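Local coordinates for protein xyloglucan-specific endo-beta-1,4-glucanase BoGH5A (Bacteroides ovatus, PDB 3ZMR) that cleaves the beta-1,4-glucan backbone of xyloglucan internally, with retention of the beta configuration, releasing xyloglucan oligosaccharides, at residues Y187-K190 against S191-D195; A199-K202 against A203-A207; A308-D312 against V313-V317; D325-Q328 against N329-F332; E407-E410 against N411-S415. One frame throughout, in Å; residues are numbered along the deposited sequence.

In the fold
All five contacts are local and lie in the family 5 (beta/alpha)8-barrel module. Contacts 1 and 2 share helix 191-206: contact 1 is its start, contact 2 its last turns. Contact 3 runs from the loop after strand 304-307 into helix 313-319, and contact 4 from the loop after that helix into strand 331-337; contact 5 lies on helix 406-429. Contacts 1 to 3 are partly buried, contacts 4 and 5 largely superficial. Chemistry follows place: a watered aspartate cap near the active site in contact 3, a water-bridged loop in contact 4, a surface salt bridge in contact 2, backbone bonds with a small apolar cluster in contact 1, a leucine pair beside polar side-chain bonds in contact 5.

Contact 1: Y187-K190 against S191-D195; sequences YKIK and SAWMD
Ile189 and Met194 make the main apolar touch of this local contact, where a short strand turns into helix 191-206, an outer helix of the (beta/alpha)8 barrel. The methyl CG2 of Ile189 lies 3.6 Å from Met194 SD and 3.7 Å from Met194 CG, and the two side chains cross at about a right angle. Met194 has two deposited conformers, and these distances belong to one of them. In it the bend at chi2 (-58°) brings SD to the isoleucine methyl. The same methyl also reaches the edge of the Trp193 indole, near the ring plane, at 4.1 Å between Ile189 CG2 and Trp193 CD1.

One shell further out, the carbonyl of Lys190, the N-cap residue, starts the helical bonding. Met194 N donates to Lys190 O at 3.2 Å, almost straight at 171° and in the carbonyl plane, whereas the bond from Trp193 N to Lys190 O is weak, its angle only 127°. The side chain of Lys190 is extended and leads away, so it brings no polar cap atom to the helix start.

What positions the first shell lies outside the two segments. Trp193 NE1 is hydrogen-bonded to Ala176 O, and the indole meets His179 edge-to-face, which fixes the ring's rotation; Tyr177 covers both Ile189 and Met194. Gln243 of helix 227-248 bonds to Ile189 N. The chemistry therefore implies a junction held by backbone bonds and a small apolar cluster, with the charged lysine end left on the exposed side.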
# COMPACT_ATOMS: atom_id res chain seq x y z
N TYR A 187 -13.54 -17.85 -6.10
CA TYR A 187 -13.53 -16.48 -5.57
C TYR A 187 -14.39 -15.53 -6.41
O TYR A 187 -14.11 -14.32 -6.50
CB TYR A 187 -12.12 -15.92 -5.47
CG TYR A 187 -11.16 -16.85 -4.81
CD1 TYR A 187 -11.34 -17.24 -3.48
CD2 TYR A 187 -10.07 -17.39 -5.51
CE1 TYR A 187 -10.44 -18.10 -2.86
CE2 TYR A 187 -9.18 -18.26 -4.90
CZ TYR A 187 -9.37 -18.61 -3.57
OH TYR A 187 -8.48 -19.47 -2.94
N LYS A 188 -15.43 -16.08 -7.05
CA LYS A 188 -16.34 -15.30 -7.85
C LYS A 188 -17.27 -14.48 -6.97
O LYS A 188 -18.01 -15.02 -6.17
CB LYS A 188 -17.15 -16.17 -8.82
CG LYS A 188 -18.15 -15.39 -9.68
CD LYS A 188 -17.50 -14.56 -10.76
CE LYS A 188 -18.55 -13.94 -11.68
NZ LYS A 188 -17.92 -13.26 -12.85
N ILE A 189 -17.21 -13.17 -7.16
CA ILE A 189 -17.97 -12.21 -6.36
C ILE A 189 -19.36 -11.99 -6.94
O ILE A 189 -19.50 -11.79 -8.16
CB ILE A 189 -17.21 -10.86 -6.26
CG1 ILE A 189 -15.84 -11.08 -5.61
CG2 ILE A 189 -18.00 -9.84 -5.44
CD1 ILE A 189 -14.86 -9.96 -5.87
N LYS A 190 -20.37 -12.02 -6.07
CA LYS A 190 -21.74 -11.71 -6.47
C LYS A 190 -21.86 -10.36 -7.17
O LYS A 190 -21.40 -9.33 -6.64
CB LYS A 190 -22.69 -11.69 -5.27
CG LYS A 190 -22.93 -13.07 -4.67
CD LYS A 190 -23.78 -13.07 -3.38
CE LYS A 190 -23.98 -14.50 -2.88
NZ LYS A 190 -24.79 -14.59 -1.63
N SER A 191 -22.51 -10.34 -8.33
CA SER A 191 -22.68 -9.09 -9.08
C SER A 191 -23.47 -8.07 -8.26
O SER A 191 -23.21 -6.85 -8.33
CB SER A 191 -23.36 -9.32 -10.44
OG SER A 191 -24.66 -9.86 -10.27
N ALA A 192 -24.43 -8.55 -7.47
CA ALA A 192 -25.27 -7.66 -6.67
C ALA A 192 -24.46 -6.89 -5.61
O ALA A 192 -24.75 -5.74 -5.29
CB ALA A 192 -26.33 -8.47 -5.98
N TRP A 193 -23.42 -7.53 -5.09
CA TRP A 193 -22.52 -6.86 -4.14
C TRP A 193 -21.66 -5.83 -4.86
O TRP A 193 -21.51 -4.68 -4.43
CB TRP A 193 -21.61 -7.87 -3.46
CG TRP A 193 -20.67 -7.25 -2.49
CD1 TRP A 193 -19.31 -7.22 -2.59
CD2 TRP A 193 -20.99 -6.55 -1.27
NE1 TRP A 193 -18.77 -6.54 -1.52
CE2 TRP A 193 -19.76 -6.14 -0.68
CE3 TRP A 193 -22.18 -6.25 -0.59
CZ2 TRP A 193 -19.70 -5.46 0.53
CZ3 TRP A 193 -22.13 -5.59 0.61
CH2 TRP A 193 -20.91 -5.19 1.16
N MET A 194 -21.10 -6.22 -5.99
CA MET A 194 -20.30 -5.29 -6.81
C MET A 194 -21.13 -4.07 -7.18
O MET A 194 -20.64 -2.93 -7.21
CB MET A 194 -19.79 -5.97 -8.08
CG MET A 194 -18.83 -7.11 -7.83
SD MET A 194 -17.37 -6.61 -6.92
CE MET A 194 -16.70 -5.31 -7.94
N ASP A 195 -22.42 -4.29 -7.47
CA ASP A 195 -23.30 -3.18 -7.80
C ASP A 195 -23.39 -2.17 -6.65
O ASP A 195 -23.47 -0.97 -6.86
CB ASP A 195 -24.73 -3.65 -8.10
CG ASP A 195 -24.88 -4.49 -9.37
OD1 ASP A 195 -23.97 -4.51 -10.22
OD2 ASP A 195 -25.97 -5.10 -9.52

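Contact 2: A199-K202 against A203-A207; sequences AAVK and AALDA
The last turns of helix 191-206, one of the outer helices of the barrel, join Ala199-Lys202 to Ala203-Ala207 through regular i to i+4 bonds. Leu205 N donates to Val201 O at 2.9 Å, nearly in line with the carbonyl, and Asp206 N to Lys202 O at 2.8 Å; Ala203 and Ala204 bond in the same way to Ala199 and Ala200.

Two side-chain pairs carry the rest, one polar and one apolar. Lys202 forms a salt bridge to Asp206, with NZ 2.8 Å from OD2 on the syn lone pair of that oxygen. The lysine runs extended as far as CE, and its final bond turns by chi4 of -55°, which swings the ammonium back to the carboxylate. Its aliphatic part follows the same route, CG passing 3.7 Å from Asp206 OD2. Both residues are exposed, so solvent probably screens this bridge.

Val201 and Leu205 lie side by side and point the same way, with Val201 CG1 3.8 Å from Leu205 CD1. Both pack on strand 210-214, Val201 against Ile213 and Leu205 against Val211. The small Ala203 and Ala204 meet Phe160 of helix 157-165. An aliphatic inner side and a charged i to i+4 pair on the outer side are typical of the amphipathic helices that surround the parallel strands of a (beta/alpha)8 barrel.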
# COMPACT_ATOMS: atom_id res chain seq x y z
N ALA A 199 -22.18 1.65 -6.71
CA ALA A 199 -23.12 2.76 -6.50
C ALA A 199 -22.52 3.80 -5.52
O ALA A 199 -22.67 5.01 -5.69
CB ALA A 199 -24.45 2.25 -5.98
N ALA A 200 -21.82 3.31 -4.51
CA ALA A 200 -21.18 4.20 -3.53
C ALA A 200 -20.01 4.96 -4.16
O ALA A 200 -19.84 6.15 -3.95
CB ALA A 200 -20.72 3.42 -2.31
N VAL A 201 -19.22 4.25 -4.95
CA VAL A 201 -18.11 4.89 -5.66
C VAL A 201 -18.63 6.00 -6.60
O VAL A 201 -18.12 7.12 -6.60
CB VAL A 201 -17.29 3.85 -6.45
CG1 VAL A 201 -16.35 4.53 -7.44
CG2 VAL A 201 -16.55 2.93 -5.49
N LYS A 202 -19.67 5.69 -7.37
CA LYS A 202 -20.28 6.66 -8.26
C LYS A 202 -20.79 7.91 -7.49
O LYS A 202 -20.57 9.07 -7.88
CB LYS A 202 -21.41 6.01 -9.08
CG LYS A 202 -22.00 6.91 -10.14
CD LYS A 202 -23.11 6.24 -10.94
CE LYS A 202 -23.52 7.12 -12.11
NZ LYS A 202 -23.92 8.50 -11.72
N ALA A 203 -21.47 7.67 -6.37
CA ALA A 203 -21.98 8.79 -5.54
C ALA A 203 -20.83 9.68 -5.03
O ALA A 203 -20.91 10.90 -5.05
CB ALA A 203 -22.79 8.25 -4.38
N ALA A 204 -19.73 9.04 -4.61
CA ALA A 204 -18.58 9.79 -4.10
C ALA A 204 -17.93 10.62 -5.23
O ALA A 204 -17.56 11.78 -5.06
CB ALA A 204 -17.57 8.85 -3.48
N LEU A 205 -17.75 9.99 -6.38
CA LEU A 205 -17.19 10.69 -7.52
C LEU A 205 -18.07 11.86 -7.98
O LEU A 205 -17.59 12.94 -8.32
CB LEU A 205 -16.97 9.72 -8.68
CG LEU A 205 -15.82 8.70 -8.49
CD1 LEU A 205 -15.92 7.63 -9.57
CD2 LEU A 205 -14.43 9.32 -8.48
N ASP A 206 -19.37 11.60 -8.04
CA ASP A 206 -20.33 12.64 -8.45
C ASP A 206 -20.35 13.85 -7.49
O ASP A 206 -20.65 14.97 -7.90
CB ASP A 206 -21.74 12.09 -8.64
CG ASP A 206 -21.86 11.12 -9.83
OD1 ASP A 206 -20.96 11.03 -10.68
OD2 ASP A 206 -22.91 10.45 -9.93
N ALA A 207 -20.02 13.61 -6.22
CA ALA A 207 -19.87 14.65 -5.21
C ALA A 207 -18.60 15.46 -5.34
O ALA A 207 -18.40 16.44 -4.64
CB ALA A 207 -19.99 14.06 -3.81

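Contact 3: A308-D312 against V313-V317; sequences AYNTD and VAKAV. With EDO (1,2-ethanediol), chain J.
Asp312 caps the helix that starts at Val313 through its carboxylate and its carbonyl. Lys315 N donates to Asp312 OD2 at 2.9 Å, on the anti side of that oxygen and 20° out of the carboxylate plane. With chi1 at 179° the carboxyl carbon lies beside the backbone carbonyl carbon, which carries the group alongside the first helical turn. Asp312 O also accepts from Ala316 N at 2.9 Å.

Water and charge form a second group. One water joins Asp312 OD1 to Ala314 N, and another joins Asp312 OD2 to Lys315 NZ, which stand 4.0 Å apart, beyond a direct salt bridge. A 1,2-ethanediol, probably from the crystallisation liquor, donates through O1 to Asp312 OD1 at 2.8 Å.

Apolar contacts are few. Ala308 CB and Ala316 CB meet at a tight 3.5 Å, and Lys315 CD lies obliquely against the Tyr309 ring, 3.9 Å from CD1.

The loop leaves strand 304-307 and enters helix 313-319. Ala308, Val313 and Ala316 rest on Cys335 of strand 331-337, Tyr309 meets Tyr278 of helix 275-293 edge-to-face, and Thr311 touches Glu262, probably the catalytic proton donor.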
# COMPACT_ATOMS: atom_id res chain seq x y z
N ALA A 308 3.03 -0.57 2.58
CA ALA A 308 4.13 -1.06 3.41
C ALA A 308 3.68 -2.27 4.24
O ALA A 308 2.48 -2.49 4.44
CB ALA A 308 4.61 0.04 4.32
N TYR A 309 4.65 -3.05 4.70
CA TYR A 309 4.39 -4.20 5.56
C TYR A 309 3.68 -3.66 6.82
O TYR A 309 4.18 -2.73 7.45
CB TYR A 309 5.68 -4.93 5.90
CG TYR A 309 5.44 -6.29 6.52
CD1 TYR A 309 5.19 -6.43 7.88
CD2 TYR A 309 5.44 -7.45 5.74
CE1 TYR A 309 4.93 -7.67 8.44
CE2 TYR A 309 5.22 -8.71 6.31
CZ TYR A 309 4.95 -8.80 7.65
OH TYR A 309 4.73 -10.06 8.17
N ASN A 310 2.53 -4.26 7.18
CA ASN A 310 1.77 -3.78 8.36
C ASN A 310 1.28 -2.33 8.19
O ASN A 310 0.88 -1.70 9.17
CB ASN A 310 2.63 -3.82 9.66
CG ASN A 310 2.70 -5.18 10.35
OD1 ASN A 310 2.15 -6.19 9.91
ND2 ASN A 310 3.40 -5.19 11.45
N THR A 311 1.38 -1.78 6.97
CA THR A 311 1.28 -0.30 6.70
C THR A 311 2.17 0.52 7.68
O THR A 311 1.90 1.67 7.98
CB THR A 311 -0.15 0.25 6.67
OG1 THR A 311 -0.80 -0.00 7.92
CG2 THR A 311 -0.92 -0.36 5.54
N ASP A 312 3.28 -0.07 8.11
CA ASP A 312 4.11 0.57 9.14
C ASP A 312 5.17 1.46 8.51
O ASP A 312 5.90 1.03 7.61
CB ASP A 312 4.80 -0.50 10.00
CG ASP A 312 5.67 0.08 11.06
OD1 ASP A 312 5.12 0.60 12.05
OD2 ASP A 312 6.90 0.09 10.91
N VAL A 313 5.29 2.69 9.02
CA VAL A 313 6.24 3.65 8.48
C VAL A 313 7.68 3.15 8.53
O VAL A 313 8.39 3.18 7.52
CB VAL A 313 6.10 5.03 9.14
CG1 VAL A 313 7.23 5.96 8.68
CG2 VAL A 313 4.74 5.64 8.83
N ALA A 314 8.15 2.70 9.69
CA ALA A 314 9.55 2.29 9.79
C ALA A 314 9.83 1.09 8.88
O ALA A 314 10.89 1.00 8.27
CB ALA A 314 9.96 2.01 11.24
N LYS A 315 8.89 0.16 8.79
CA LYS A 315 9.04 -0.99 7.89
C LYS A 315 9.02 -0.59 6.41
O LYS A 315 9.62 -1.27 5.56
CB LYS A 315 8.05 -2.10 8.20
CG LYS A 315 8.30 -2.80 9.54
CD LYS A 315 7.22 -3.81 9.88
CE LYS A 315 7.51 -4.53 11.18
NZ LYS A 315 7.46 -3.63 12.35
N ALA A 316 8.29 0.48 6.09
CA ALA A 316 8.32 1.01 4.71
C ALA A 316 9.74 1.45 4.36
O ALA A 316 10.33 1.05 3.35
CB ALA A 316 7.35 2.18 4.54
N VAL A 317 10.29 2.30 5.22
CA VAL A 317 11.61 2.86 5.01
C VAL A 317 12.65 1.74 4.89
O VAL A 317 13.54 1.79 4.04
CB VAL A 317 11.98 3.83 6.15
CG1 VAL A 317 13.43 4.28 6.06
CG2 VAL A 317 11.06 5.06 6.11
C1 EDO J . 1.55 0.15 11.82
O1 EDO J . 2.42 1.11 12.47
C2 EDO J . 0.31 0.82 11.23
O2 EDO J . -0.53 1.30 12.29
O HOH W 1 7.38 -2.35 4.06
O HOH W 2 4.59 -3.05 12.48
O HOH W 3 6.81 2.97 12.31
O HOH W 4 8.39 -0.86 12.91

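Contact 4: D325-Q328 against N329-F332; sequences DIVQ and NRIF
Asp325 and Ile331 form the close-packed part of this turn: the carboxylate oxygen OD2 lies 3.5 Å from Ile331 CD1, and the two side chains run alongside each other, pointing opposite ways. The carboxyl carbon is anti to the backbone nitrogen (chi1 -161°), which directs it across the turn. One water fills the middle. It donates to Asp325 OD2 at 2.7 Å and to Val327 O at 2.8 Å, and accepts from Arg330 N at 3.0 Å, so three polar atoms of the loop are satisfied together. The other oxygen, OD1, accepts from Ile326 N at 2.8 Å and forms a salt bridge with Arg293 NE. With an alanine here, Arg293 is likely to lose its carboxylate mate and the bridging water one of its acceptors.

Arg330, one of whose two conformers is described, crosses the Val327 side chain at about a right angle, CG lying 3.9 Å from Val327 CG2. Its NH1 gives a weak bond to Asn329 O at 3.3 Å, and NH2 a long, weak ion pair to Asp112. The solvent side is looser: Gln328 and Asn329 are exposed, and Asn329 has a left-handed backbone (phi 61°) where the chain reverses.

Beyond the turn, Ile331 touches Val306 of strand 304-307. A loop leading from a helix into the next parallel strand, at the barrel end away from the catalytic face, is typical of the (beta/alpha)8 fold.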
# COMPACT_ATOMS: atom_id res chain seq x y z
N ASP A 325 6.34 -1.77 -13.02
CA ASP A 325 5.10 -1.31 -13.64
C ASP A 325 5.35 -1.09 -15.15
O ASP A 325 6.50 -1.01 -15.61
CB ASP A 325 4.61 -0.03 -12.91
CG ASP A 325 3.12 0.30 -13.14
OD1 ASP A 325 2.40 -0.41 -13.91
OD2 ASP A 325 2.65 1.27 -12.49
N ILE A 326 4.26 -0.97 -15.90
CA ILE A 326 4.26 -0.80 -17.36
C ILE A 326 4.13 0.68 -17.77
O ILE A 326 4.34 1.02 -18.93
CB ILE A 326 3.10 -1.60 -18.00
CG1 ILE A 326 3.23 -1.71 -19.54
CG2 ILE A 326 1.73 -1.00 -17.61
CD1 ILE A 326 4.41 -2.53 -19.99
N VAL A 327 3.82 1.55 -16.79
CA VAL A 327 3.75 3.01 -16.95
C VAL A 327 4.63 3.63 -15.88
O VAL A 327 4.88 3.01 -14.84
CB VAL A 327 2.33 3.57 -16.84
CG1 VAL A 327 1.53 3.26 -18.09
CG2 VAL A 327 1.66 3.08 -15.56
N GLN A 328 5.12 4.83 -16.18
CA GLN A 328 6.00 5.55 -15.27
C GLN A 328 5.18 6.40 -14.28
O GLN A 328 4.20 7.06 -14.66
CB GLN A 328 7.01 6.45 -16.00
CG GLN A 328 7.99 5.72 -16.91
CD GLN A 328 9.14 6.59 -17.41
OE1 GLN A 328 10.02 6.98 -16.63
NE2 GLN A 328 9.16 6.86 -18.70
N ASN A 329 5.58 6.32 -13.01
CA ASN A 329 5.17 7.29 -11.98
C ASN A 329 3.64 7.31 -11.77
O ASN A 329 3.01 8.40 -11.73
CB ASN A 329 5.69 8.71 -12.31
CG ASN A 329 7.19 8.75 -12.46
OD1 ASN A 329 7.69 9.30 -13.45
ND2 ASN A 329 7.90 8.19 -11.53
N ARG A 330 3.05 6.10 -11.65
CA ARG A 330 1.61 5.98 -11.38
C ARG A 330 1.34 5.09 -10.16
O ARG A 330 0.27 4.44 -10.07
CB ARG A 330 0.85 5.47 -12.60
CG ARG A 330 0.83 6.42 -13.80
CD ARG A 330 0.18 7.76 -13.47
NE ARG A 330 -0.05 8.61 -14.65
CZ ARG A 330 0.89 9.35 -15.25
NH1 ARG A 330 2.14 9.39 -14.77
NH2 ARG A 330 0.56 10.08 -16.31
N ILE A 331 2.28 5.10 -9.21
CA ILE A 331 2.17 4.36 -7.95
C ILE A 331 2.40 5.26 -6.73
O ILE A 331 3.34 6.07 -6.67
CB ILE A 331 3.12 3.14 -7.89
CG1 ILE A 331 2.70 2.11 -8.97
CG2 ILE A 331 3.06 2.48 -6.51
CD1 ILE A 331 3.57 0.90 -9.14
N PHE A 332 1.50 5.11 -5.77
CA PHE A 332 1.64 5.68 -4.42
C PHE A 332 2.04 4.59 -3.42
O PHE A 332 1.61 3.43 -3.57
CB PHE A 332 0.29 6.15 -3.86
CG PHE A 332 -0.28 7.41 -4.46
CD1 PHE A 332 -0.85 7.45 -5.73
CD2 PHE A 332 -0.38 8.56 -3.67
CE1 PHE A 332 -1.44 8.63 -6.22
CE2 PHE A 332 -0.95 9.72 -4.14
CZ PHE A 332 -1.49 9.77 -5.42
O HOH W 5 4.22 3.42 -12.17

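Contact 5: E407-E410 against N411-S415; sequences EALE and NHLKS
Glu407-Glu410 and Asn411-Ser415 are successive turns of one helix, and four i to i+4 bonds join them, from Asn411 N to Glu407 O at 2.9 Å, nearly along the C=O axis, through to Lys414 N to Glu410 O at 3.1 Å.

Among the side chains, Leu409 and Leu413 cross obliquely. Their torsions differ, CG of Leu409 being anti to the backbone nitrogen (chi1 176°) and CG of Leu413 anti to its carbonyl carbon, and the branches meet with Leu409 CD1 4.0 Å from Leu413 CG.

Asn411 folds back onto the preceding turn, its ND2 lying 3.5 Å from Glu407 CG and its amide plane turned 76° from the carboxylate plane. The approach of ND2 to Glu407 OE2, 3.7 Å, is packing rather than a bond. Replacing it by an alanine is likely to open a gap beside the aliphatic part of Glu407 and against Gln355 and Phe360, which the asparagine also touches.

The carbonyl of Asn411 is gripped twice, by Ser415 N at 2.9 Å and by Ser415 OG at 2.8 Å, from opposite faces of its plane. That hydroxyl also bonds to Trp356 N, while the buried His412 is held at both ring nitrogens, ND1 by Ser354 O and NE2 by Arg401 N, consistent with a proton on ND1.

This is the first part of helix 406-429, the crossover between parallel strands 391-396 and 433-436; one side meets those loop residues, while the charged ends of Glu407 and Glu410 are on the exposed side.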
# COMPACT_ATOMS: atom_id res chain seq x y z
N GLU A 407 -12.90 17.33 34.19
CA GLU A 407 -11.64 17.85 33.67
C GLU A 407 -11.00 16.83 32.75
O GLU A 407 -10.41 17.20 31.71
CB GLU A 407 -10.66 18.22 34.83
CG GLU A 407 -9.48 19.05 34.35
CD GLU A 407 -8.53 19.48 35.45
OE1 GLU A 407 -8.86 19.33 36.65
OE2 GLU A 407 -7.44 19.97 35.10
N ALA A 408 -11.07 15.56 33.12
CA ALA A 408 -10.46 14.48 32.31
C ALA A 408 -11.08 14.49 30.91
O ALA A 408 -10.37 14.34 29.88
CB ALA A 408 -10.64 13.12 32.95
N LEU A 409 -12.39 14.65 30.81
CA LEU A 409 -13.04 14.67 29.48
C LEU A 409 -12.61 15.91 28.68
O LEU A 409 -12.28 15.83 27.48
CB LEU A 409 -14.58 14.62 29.60
CG LEU A 409 -15.34 14.73 28.29
CD1 LEU A 409 -15.04 13.61 27.32
CD2 LEU A 409 -16.82 14.84 28.54
N GLU A 410 -12.61 17.07 29.33
CA GLU A 410 -12.28 18.30 28.65
C GLU A 410 -10.84 18.23 28.10
O GLU A 410 -10.58 18.62 26.97
CB GLU A 410 -12.49 19.53 29.56
CG GLU A 410 -12.28 20.85 28.85
CD GLU A 410 -13.24 21.12 27.70
OE1 GLU A 410 -14.37 20.56 27.61
OE2 GLU A 410 -12.82 21.92 26.84
N ASN A 411 -9.92 17.77 28.94
CA ASN A 411 -8.51 17.65 28.56
C ASN A 411 -8.34 16.62 27.43
O ASN A 411 -7.47 16.77 26.57
CB ASN A 411 -7.68 17.24 29.78
CG ASN A 411 -7.55 18.34 30.80
OD1 ASN A 411 -7.83 19.50 30.52
ND2 ASN A 411 -7.12 17.97 32.00
N HIS A 412 -9.16 15.59 27.46
CA HIS A 412 -9.13 14.54 26.44
C HIS A 412 -9.60 15.13 25.11
O HIS A 412 -8.99 14.89 24.05
CB HIS A 412 -9.98 13.33 26.85
CG HIS A 412 -10.22 12.33 25.76
ND1 HIS A 412 -9.19 11.60 25.19
CD2 HIS A 412 -11.35 11.97 25.10
CE1 HIS A 412 -9.69 10.81 24.25
NE2 HIS A 412 -10.99 11.02 24.17
N LEU A 413 -10.72 15.86 25.12
CA LEU A 413 -11.27 16.41 23.88
C LEU A 413 -10.25 17.35 23.25
O LEU A 413 -10.03 17.31 22.03
CB LEU A 413 -12.59 17.14 24.14
CG LEU A 413 -13.76 16.25 24.55
CD1 LEU A 413 -14.93 17.13 24.95
CD2 LEU A 413 -14.15 15.31 23.43
N LYS A 414 -9.63 18.19 24.06
CA LYS A 414 -8.59 19.12 23.60
C LYS A 414 -7.40 18.37 23.04
O LYS A 414 -6.89 18.71 21.96
CB LYS A 414 -8.13 20.07 24.73
CG LYS A 414 -7.00 21.02 24.31
CD LYS A 414 -6.56 21.98 25.40
CE LYS A 414 -5.82 23.18 24.81
NZ LYS A 414 -4.55 22.77 24.16
N SER A 415 -6.96 17.34 23.74
CA SER A 415 -5.82 16.53 23.35
C SER A 415 -6.07 15.92 21.97
O SER A 415 -5.16 15.88 21.15
CB SER A 415 -5.60 15.41 24.35
OG SER A 415 -4.98 15.89 25.55